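Local atomic coordinates of ribokinase RBSK (Mycobacterium tuberculosis, PDB entry 3GO6), a protein that probably phosphorylates D-ribose at O-5, using ATP and a divalent metal such as magnesium, to give D-ribose 5-phosphate. Residues A222-V225 and V230-V233; A256-N261 and A266-A271. All coordinates share one frame; numbering follows the deposited sequence.

Interaction 1 of 2, residues A222-V225 and V230-V233; sequences ARYV and VFEV
Tyr224 and Phe231 are directly paired across two antiparallel strands, and their side chains form the tight part of the contact, Tyr224 CD2 coming within 3.5 Å of Phe231 CE2. The ring planes are nearly parallel, 12° apart, but so far slid that the rings barely overlap. What lies over the face of Phe231 is instead the root of the tyrosine side chain: Tyr224 CB sits 4.0 Å from the ring centroid, a CH-pi contact. Phe231 CG stands between its backbone N and carbonyl carbon (chi1 57°), which brings the ring back toward its neighbour. Tyr224 OH turns to His212 and to the backbone N of Asp228. The strands make the beta hairpin that ends the large mixed sheet of this PfkB-family kinase, with 229-233 outermost within the chain. Paired backbone bonds join Ala222 to Val233 and Tyr224 to Phe231; the shortest include Tyr224 N to Phe231 O, 2.7 Å and almost straight. Small Ala222 and branched Val233 share the aromatic face and pack on helix 265-282. The other face is looser. Val225 CG1 meets Val230 CG2 at 4.0 Å, and exposed Glu232 meets aliphatic Arg223 CD through OE2 at 3.5 Å. The Arg223 guanidinium instead salt-bridges Glu200.

Interaction 2 of 2, residues A256-N261 and A266-A271; sequences ANWPRN and AERLRA
Helix 246-257 gives way to an irregular chain that leads round to helix 265-282, and in this connection between two helices of the PfkB-family fold Asn257, Trp258 and Pro259 pack against the first turns of the second helix. The apolar part centres on Trp258, a buried residue whose broad ring also meets Val171 and Met173 of the central sheet. Arg268 lays its aliphatic chain over one face of the indole, with CG 4.0 Å from the centroid of the six-membered ring and CD 3.4 Å from Trp258 CZ2. An arginine suits this place because its methylenes can cover the ring while its charged end travels on: the chain bends at chi3 (-78°), and NE forms a salt bridge with Asp228. Pro259 CD lies over the indole as well, and Pro259 CG reaches Glu267 CB at 3.7 Å. The carboxylate of Glu267 has its own partner in Ser264 OG. Ala271 is small enough to let the chains approach: Ala271 CB lies 3.8 Å from Trp258 CE3 and 3.5 Å from Asn257 O. Toward solvent the contact becomes polar. Arg270, extended from CG to NE, donates from NH1 to Asn257 OD1 over 2.9 Å; the bond is distinctly bent, 134° at the hydrogen, with the acceptor tilted from the guanidinium plane. Asn257 ND2 is held by Val253 O. One water ties the segments together, donating to Asn257 O at 2.6 Å and to Glu267 O at 2.7 Å while accepting from Arg270 NH1.

Interaction 1 closes before interaction 2 opens, and their centres lie 14 Å apart on the same side of the chain's centre. Strand 229-233 is followed in order by helix 246-257 and then helix 265-282, which folds back over the hairpin. Leu269 joins the two contacts: its CD1 lies 3.9 Å from Phe231 CE1 and also packs on Val233 CG2, so helix 265-282 has the hairpin on one side and the 256-261 chain on another. The hairpin turn at Asp228 is a second meeting point, its backbone N serving interaction 1 and its carboxylate interaction 2. Val233 touches Cys276, which contacts ADP in a nucleotide-bound structure of this enzyme; the side chain of Ala271 is about 10 Å from that of Cys276.

Interaction 1 of 2, residues A222-V225 and V230-V233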
ATOM      1  N   ALA A 222     -20.947  -7.736  21.216  1.00 23.64           N
ATOM      2  CA  ALA A 222     -21.018  -9.061  20.615  1.00 23.75           C
ATOM      3  C   ALA A 222     -22.328  -9.759  20.957  1.00 23.99           C
ATOM      4  O   ALA A 222     -22.953  -9.465  21.979  1.00 24.30           O
ATOM      5  CB  ALA A 222     -19.812  -9.927  21.057  1.00 23.39           C
ATOM      6  N   ARG A 223     -22.730 -10.663  20.072  1.00 23.94           N
ATOM      7  CA  ARG A 223     -23.897 -11.535  20.222  1.00 24.56           C
ATOM      8  C   ARG A 223     -23.337 -12.952  20.438  1.00 24.12           C
ATOM      9  O   ARG A 223     -22.390 -13.355  19.754  1.00 22.66           O
ATOM     10  CB  ARG A 223     -24.665 -11.486  18.904  1.00 25.37           C
ATOM     11  CG  ARG A 223     -26.044 -12.002  18.873  1.00 29.96           C
ATOM     12  CD  ARG A 223     -26.796 -11.443  17.632  1.00 32.94           C
ATOM     13  NE  ARG A 223     -26.243 -11.810  16.313  1.00 34.90           N
ATOM     14  CZ  ARG A 223     -26.362 -13.016  15.748  1.00 36.26           C
ATOM     15  NH1 ARG A 223     -26.965 -14.005  16.394  1.00 36.15           N
ATOM     16  NH2 ARG A 223     -25.861 -13.249  14.542  1.00 35.67           N
ATOM     17  N   TYR A 224     -23.907 -13.694  21.383  1.00 23.08           N
ATOM     18  CA  TYR A 224     -23.550 -15.103  21.592  1.00 23.48           C
ATOM     19  C   TYR A 224     -24.712 -16.024  21.183  1.00 24.20           C
ATOM     20  O   TYR A 224     -25.870 -15.753  21.530  1.00 23.80           O
ATOM     21  CB  TYR A 224     -23.164 -15.335  23.054  1.00 22.83           C
ATOM     22  CG  TYR A 224     -22.990 -16.780  23.445  1.00 23.23           C
ATOM     23  CD1 TYR A 224     -21.713 -17.337  23.574  1.00 23.18           C
ATOM     24  CD2 TYR A 224     -24.099 -17.605  23.687  1.00 21.33           C
ATOM     25  CE1 TYR A 224     -21.541 -18.659  23.919  1.00 22.96           C
ATOM     26  CE2 TYR A 224     -23.933 -18.941  24.043  1.00 23.99           C
ATOM     27  CZ  TYR A 224     -22.655 -19.461  24.158  1.00 23.51           C
ATOM     28  OH  TYR A 224     -22.473 -20.766  24.514  1.00 22.07           O
ATOM     29  N   VAL A 225     -24.389 -17.084  20.434  1.00 24.34           N
ATOM     30  CA  VAL A 225     -25.323 -18.175  20.136  1.00 24.40           C
ATOM     31  C   VAL A 225     -24.615 -19.502  20.410  1.00 24.52           C
ATOM     32  O   VAL A 225     -23.546 -19.771  19.847  1.00 23.71           O
ATOM     33  CB  VAL A 225     -25.797 -18.183  18.665  1.00 25.18           C
ATOM     34  CG1 VAL A 225     -26.925 -19.218  18.461  1.00 25.75           C
ATOM     35  CG2 VAL A 225     -26.258 -16.801  18.213  1.00 25.78           C
ATOM     36  N   VAL A 230     -28.748 -17.720  23.923  1.00 30.22           N
ATOM     37  CA  VAL A 230     -28.679 -16.616  22.969  1.00 29.89           C
ATOM     38  C   VAL A 230     -28.761 -15.322  23.766  1.00 29.43           C
ATOM     39  O   VAL A 230     -29.733 -15.092  24.485  1.00 28.96           O
ATOM     40  CB  VAL A 230     -29.842 -16.688  21.928  1.00 30.25           C
ATOM     41  CG1 VAL A 230     -29.909 -15.425  21.062  1.00 30.36           C
ATOM     42  CG2 VAL A 230     -29.713 -17.924  21.045  1.00 30.22           C
ATOM     43  N   PHE A 231     -27.718 -14.495  23.676  1.00 28.30           N
ATOM     44  CA  PHE A 231     -27.682 -13.214  24.380  1.00 27.34           C
ATOM     45  C   PHE A 231     -26.685 -12.249  23.740  1.00 27.13           C
ATOM     46  O   PHE A 231     -25.901 -12.629  22.852  1.00 25.55           O
ATOM     47  CB  PHE A 231     -27.399 -13.373  25.887  1.00 27.52           C
ATOM     48  CG  PHE A 231     -26.111 -14.102  26.218  1.00 28.20           C
ATOM     49  CD1 PHE A 231     -24.901 -13.405  26.335  1.00 27.55           C
ATOM     50  CD2 PHE A 231     -26.115 -15.479  26.462  1.00 28.77           C
ATOM     51  CE1 PHE A 231     -23.712 -14.072  26.648  1.00 28.82           C
ATOM     52  CE2 PHE A 231     -24.925 -16.162  26.782  1.00 29.50           C
ATOM     53  CZ  PHE A 231     -23.722 -15.457  26.875  1.00 27.63           C
ATOM     54  N   GLU A 232     -26.745 -10.996  24.182  1.00 26.68           N
ATOM     55  CA  GLU A 232     -25.824  -9.975  23.711  1.00 26.78           C
ATOM     56  C   GLU A 232     -24.982  -9.473  24.877  1.00 25.92           C
ATOM     57  O   GLU A 232     -25.387  -9.559  26.042  1.00 25.77           O
ATOM     58  CB  GLU A 232     -26.571  -8.847  22.975  1.00 27.56           C
ATOM     59  CG  GLU A 232     -27.407  -9.361  21.786  1.00 31.60           C
ATOM     60  CD  GLU A 232     -27.626  -8.342  20.672  1.00 38.16           C
ATOM     61  OE1 GLU A 232     -27.409  -7.124  20.903  1.00 40.17           O
ATOM     62  OE2 GLU A 232     -28.021  -8.774  19.551  1.00 41.34           O
ATOM     63  N   VAL A 233     -23.784  -8.994  24.557  1.00 24.66           N
ATOM     64  CA  VAL A 233     -22.860  -8.466  25.551  1.00 23.61           C
ATOM     65  C   VAL A 233     -22.424  -7.098  25.023  1.00 23.83           C
ATOM     66  O   VAL A 233     -21.802  -7.032  23.956  1.00 23.54           O
ATOM     67  CB  VAL A 233     -21.621  -9.377  25.747  1.00 23.04           C
ATOM     68  CG1 VAL A 233     -20.677  -8.783  26.778  1.00 22.56           C
ATOM     69  CG2 VAL A 233     -22.030 -10.793  26.171  1.00 23.83           C
TER

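Interaction 2 of 2, residues A256-N261 and A266-A271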
ATOM      1  N   ALA A 256      -7.346 -15.235  25.832  1.00 17.28           N
ATOM      2  CA  ALA A 256      -6.606 -15.069  27.085  1.00 18.41           C
ATOM      3  C   ALA A 256      -7.477 -15.258  28.334  1.00 19.89           C
ATOM      4  O   ALA A 256      -6.937 -15.409  29.446  1.00 20.48           O
ATOM      5  CB  ALA A 256      -5.962 -13.698  27.119  1.00 18.13           C
ATOM      6  N   ASN A 257      -8.802 -15.245  28.150  1.00 20.37           N
ATOM      7  CA  ASN A 257      -9.782 -15.334  29.257  1.00 21.34           C
ATOM      8  C   ASN A 257     -10.762 -16.500  29.216  1.00 21.94           C
ATOM      9  O   ASN A 257     -11.534 -16.695  30.166  1.00 22.76           O
ATOM     10  CB  ASN A 257     -10.563 -14.014  29.354  1.00 20.78           C
ATOM     11  CG  ASN A 257      -9.708 -12.881  29.859  1.00 20.75           C
ATOM     12  OD1 ASN A 257      -9.529 -12.730  31.063  1.00 23.30           O
ATOM     13  ND2 ASN A 257      -9.143 -12.096  28.948  1.00 18.29           N
ATOM     14  N   TRP A 258     -10.754 -17.266  28.130  1.00 22.29           N
ATOM     15  CA  TRP A 258     -11.659 -18.386  27.973  1.00 23.75           C
ATOM     16  C   TRP A 258     -11.275 -19.568  28.886  1.00 25.45           C
ATOM     17  O   TRP A 258     -10.104 -19.953  28.927  1.00 25.49           O
ATOM     18  CB  TRP A 258     -11.666 -18.863  26.528  1.00 22.98           C
ATOM     19  CG  TRP A 258     -12.928 -19.590  26.144  1.00 21.93           C
ATOM     20  CD1 TRP A 258     -13.115 -20.943  26.087  1.00 22.45           C
ATOM     21  CD2 TRP A 258     -14.172 -18.993  25.740  1.00 21.42           C
ATOM     22  NE1 TRP A 258     -14.405 -21.226  25.679  1.00 21.83           N
ATOM     23  CE2 TRP A 258     -15.074 -20.046  25.468  1.00 21.26           C
ATOM     24  CE3 TRP A 258     -14.614 -17.668  25.603  1.00 20.53           C
ATOM     25  CZ2 TRP A 258     -16.376 -19.819  25.028  1.00 21.51           C
ATOM     26  CZ3 TRP A 258     -15.910 -17.442  25.175  1.00 21.67           C
ATOM     27  CH2 TRP A 258     -16.785 -18.511  24.907  1.00 22.45           C
ATOM     28  N   PRO A 259     -12.259 -20.157  29.606  1.00 27.03           N
ATOM     29  CA  PRO A 259     -11.939 -21.278  30.524  1.00 28.87           C
ATOM     30  C   PRO A 259     -11.588 -22.584  29.787  1.00 30.46           C
ATOM     31  O   PRO A 259     -11.924 -22.729  28.627  1.00 30.20           O
ATOM     32  CB  PRO A 259     -13.257 -21.480  31.277  1.00 28.52           C
ATOM     33  CG  PRO A 259     -14.304 -21.061  30.284  1.00 27.47           C
ATOM     34  CD  PRO A 259     -13.702 -19.840  29.618  1.00 26.63           C
ATOM     35  N   ARG A 260     -10.952 -23.534  30.474  1.00 33.70           N
ATOM     36  CA  ARG A 260     -10.735 -24.898  29.936  1.00 36.68           C
ATOM     37  C   ARG A 260     -12.061 -25.653  29.766  1.00 37.12           C
ATOM     38  O   ARG A 260     -13.010 -25.413  30.523  1.00 37.17           O
ATOM     39  CB  ARG A 260      -9.771 -25.681  30.829  1.00 36.83           C
ATOM     40  CG  ARG A 260      -8.445 -24.920  31.120  1.00 39.59           C
ATOM     41  CD  ARG A 260      -7.405 -25.794  31.830  1.00 40.72           C
ATOM     42  NE  ARG A 260      -6.414 -24.990  32.556  1.00 47.89           N
ATOM     43  CZ  ARG A 260      -5.216 -25.430  32.948  1.00 51.35           C
ATOM     44  NH1 ARG A 260      -4.826 -26.678  32.677  1.00 52.55           N
ATOM     45  NH2 ARG A 260      -4.394 -24.614  33.606  1.00 52.79           N
ATOM     46  N   ASN A 261     -12.134 -26.531  28.758  1.00 37.87           N
ATOM     47  CA  ASN A 261     -13.361 -27.291  28.461  1.00 38.91           C
ATOM     48  C   ASN A 261     -13.784 -28.156  29.680  1.00 39.06           C
ATOM     49  O   ASN A 261     -12.916 -28.589  30.444  1.00 39.35           O
ATOM     50  CB  ASN A 261     -13.161 -28.191  27.232  1.00 39.28           C
ATOM     51  CG  ASN A 261     -12.991 -27.411  25.911  1.00 40.24           C
ATOM     52  OD1 ASN A 261     -13.621 -26.365  25.678  1.00 38.29           O
ATOM     53  ND2 ASN A 261     -12.163 -27.968  25.010  1.00 41.19           N
ATOM     54  N   ALA A 266     -20.410 -18.692  33.525  1.00 29.24           N
ATOM     55  CA  ALA A 266     -19.974 -17.451  34.175  1.00 28.52           C
ATOM     56  C   ALA A 266     -18.579 -17.052  33.714  1.00 27.93           C
ATOM     57  O   ALA A 266     -18.285 -15.868  33.548  1.00 27.27           O
ATOM     58  CB  ALA A 266     -19.980 -17.602  35.673  1.00 28.62           C
ATOM     59  N   GLU A 267     -17.720 -18.053  33.554  1.00 27.00           N
ATOM     60  CA  GLU A 267     -16.369 -17.842  33.053  1.00 26.67           C
ATOM     61  C   GLU A 267     -16.402 -17.400  31.591  1.00 25.25           C
ATOM     62  O   GLU A 267     -15.633 -16.530  31.198  1.00 24.76           O
ATOM     63  CB  GLU A 267     -15.549 -19.121  33.183  1.00 27.32           C
ATOM     64  CG  GLU A 267     -15.183 -19.513  34.608  1.00 30.83           C
ATOM     65  CD  GLU A 267     -14.719 -20.965  34.682  1.00 34.88           C
ATOM     66  OE1 GLU A 267     -15.448 -21.858  34.186  1.00 38.11           O
ATOM     67  OE2 GLU A 267     -13.615 -21.210  35.203  1.00 37.10           O
ATOM     68  N   ARG A 268     -17.283 -18.004  30.796  1.00 23.94           N
ATOM     69  CA  ARG A 268     -17.468 -17.590  29.405  1.00 23.10           C
ATOM     70  C   ARG A 268     -18.000 -16.157  29.294  1.00 22.90           C
ATOM     71  O   ARG A 268     -17.496 -15.361  28.483  1.00 21.82           O
ATOM     72  CB  ARG A 268     -18.359 -18.573  28.643  1.00 22.91           C
ATOM     73  CG  ARG A 268     -17.681 -19.945  28.406  1.00 24.19           C
ATOM     74  CD  ARG A 268     -18.539 -20.815  27.500  1.00 25.84           C
ATOM     75  NE  ARG A 268     -19.675 -21.416  28.210  1.00 26.26           N
ATOM     76  CZ  ARG A 268     -19.629 -22.604  28.820  1.00 27.10           C
ATOM     77  NH1 ARG A 268     -18.512 -23.330  28.792  1.00 27.63           N
ATOM     78  NH2 ARG A 268     -20.702 -23.075  29.447  1.00 25.93           N
ATOM     79  N   LEU A 269     -19.007 -15.822  30.109  1.00 21.68           N
ATOM     80  CA  LEU A 269     -19.529 -14.456  30.123  1.00 21.81           C
ATOM     81  C   LEU A 269     -18.454 -13.430  30.528  1.00 20.84           C
ATOM     82  O   LEU A 269     -18.388 -12.349  29.958  1.00 20.67           O
ATOM     83  CB  LEU A 269     -20.780 -14.341  31.018  1.00 21.83           C
ATOM     84  CG  LEU A 269     -21.427 -12.955  31.146  1.00 22.04           C
ATOM     85  CD1 LEU A 269     -21.957 -12.465  29.797  1.00 22.18           C
ATOM     86  CD2 LEU A 269     -22.541 -12.975  32.208  1.00 22.91           C
ATOM     87  N   ARG A 270     -17.622 -13.771  31.509  1.00 21.11           N
ATOM     88  CA  ARG A 270     -16.544 -12.876  31.934  1.00 21.03           C
ATOM     89  C   ARG A 270     -15.526 -12.658  30.787  1.00 20.56           C
ATOM     90  O   ARG A 270     -15.064 -11.544  30.569  1.00 20.34           O
ATOM     91  CB  ARG A 270     -15.845 -13.433  33.169  1.00 21.73           C
ATOM     92  CG  ARG A 270     -14.710 -12.573  33.691  1.00 23.86           C
ATOM     93  CD  ARG A 270     -13.780 -13.374  34.614  1.00 27.11           C
ATOM     94  NE  ARG A 270     -12.538 -12.639  34.885  1.00 29.87           N
ATOM     95  CZ  ARG A 270     -11.396 -12.790  34.203  1.00 31.20           C
ATOM     96  NH1 ARG A 270     -11.309 -13.656  33.200  1.00 30.11           N
ATOM     97  NH2 ARG A 270     -10.337 -12.057  34.518  1.00 31.37           N
ATOM     98  N   ALA A 271     -15.204 -13.725  30.054  1.00 19.92           N
ATOM     99  CA  ALA A 271     -14.295 -13.618  28.900  1.00 19.72           C
ATOM    100  C   ALA A 271     -14.894 -12.682  27.854  1.00 19.23           C
ATOM    101  O   ALA A 271     -14.206 -11.810  27.310  1.00 19.31           O
ATOM    102  CB  ALA A 271     -14.038 -15.014  28.301  1.00 19.49           C
TER
HETATM  103  O   HOH W   1     -13.179 -15.888  32.077  1.00 24.60           O
HETATM  104  O   HOH W   2      -7.433 -12.178  33.486  1.00 44.73           O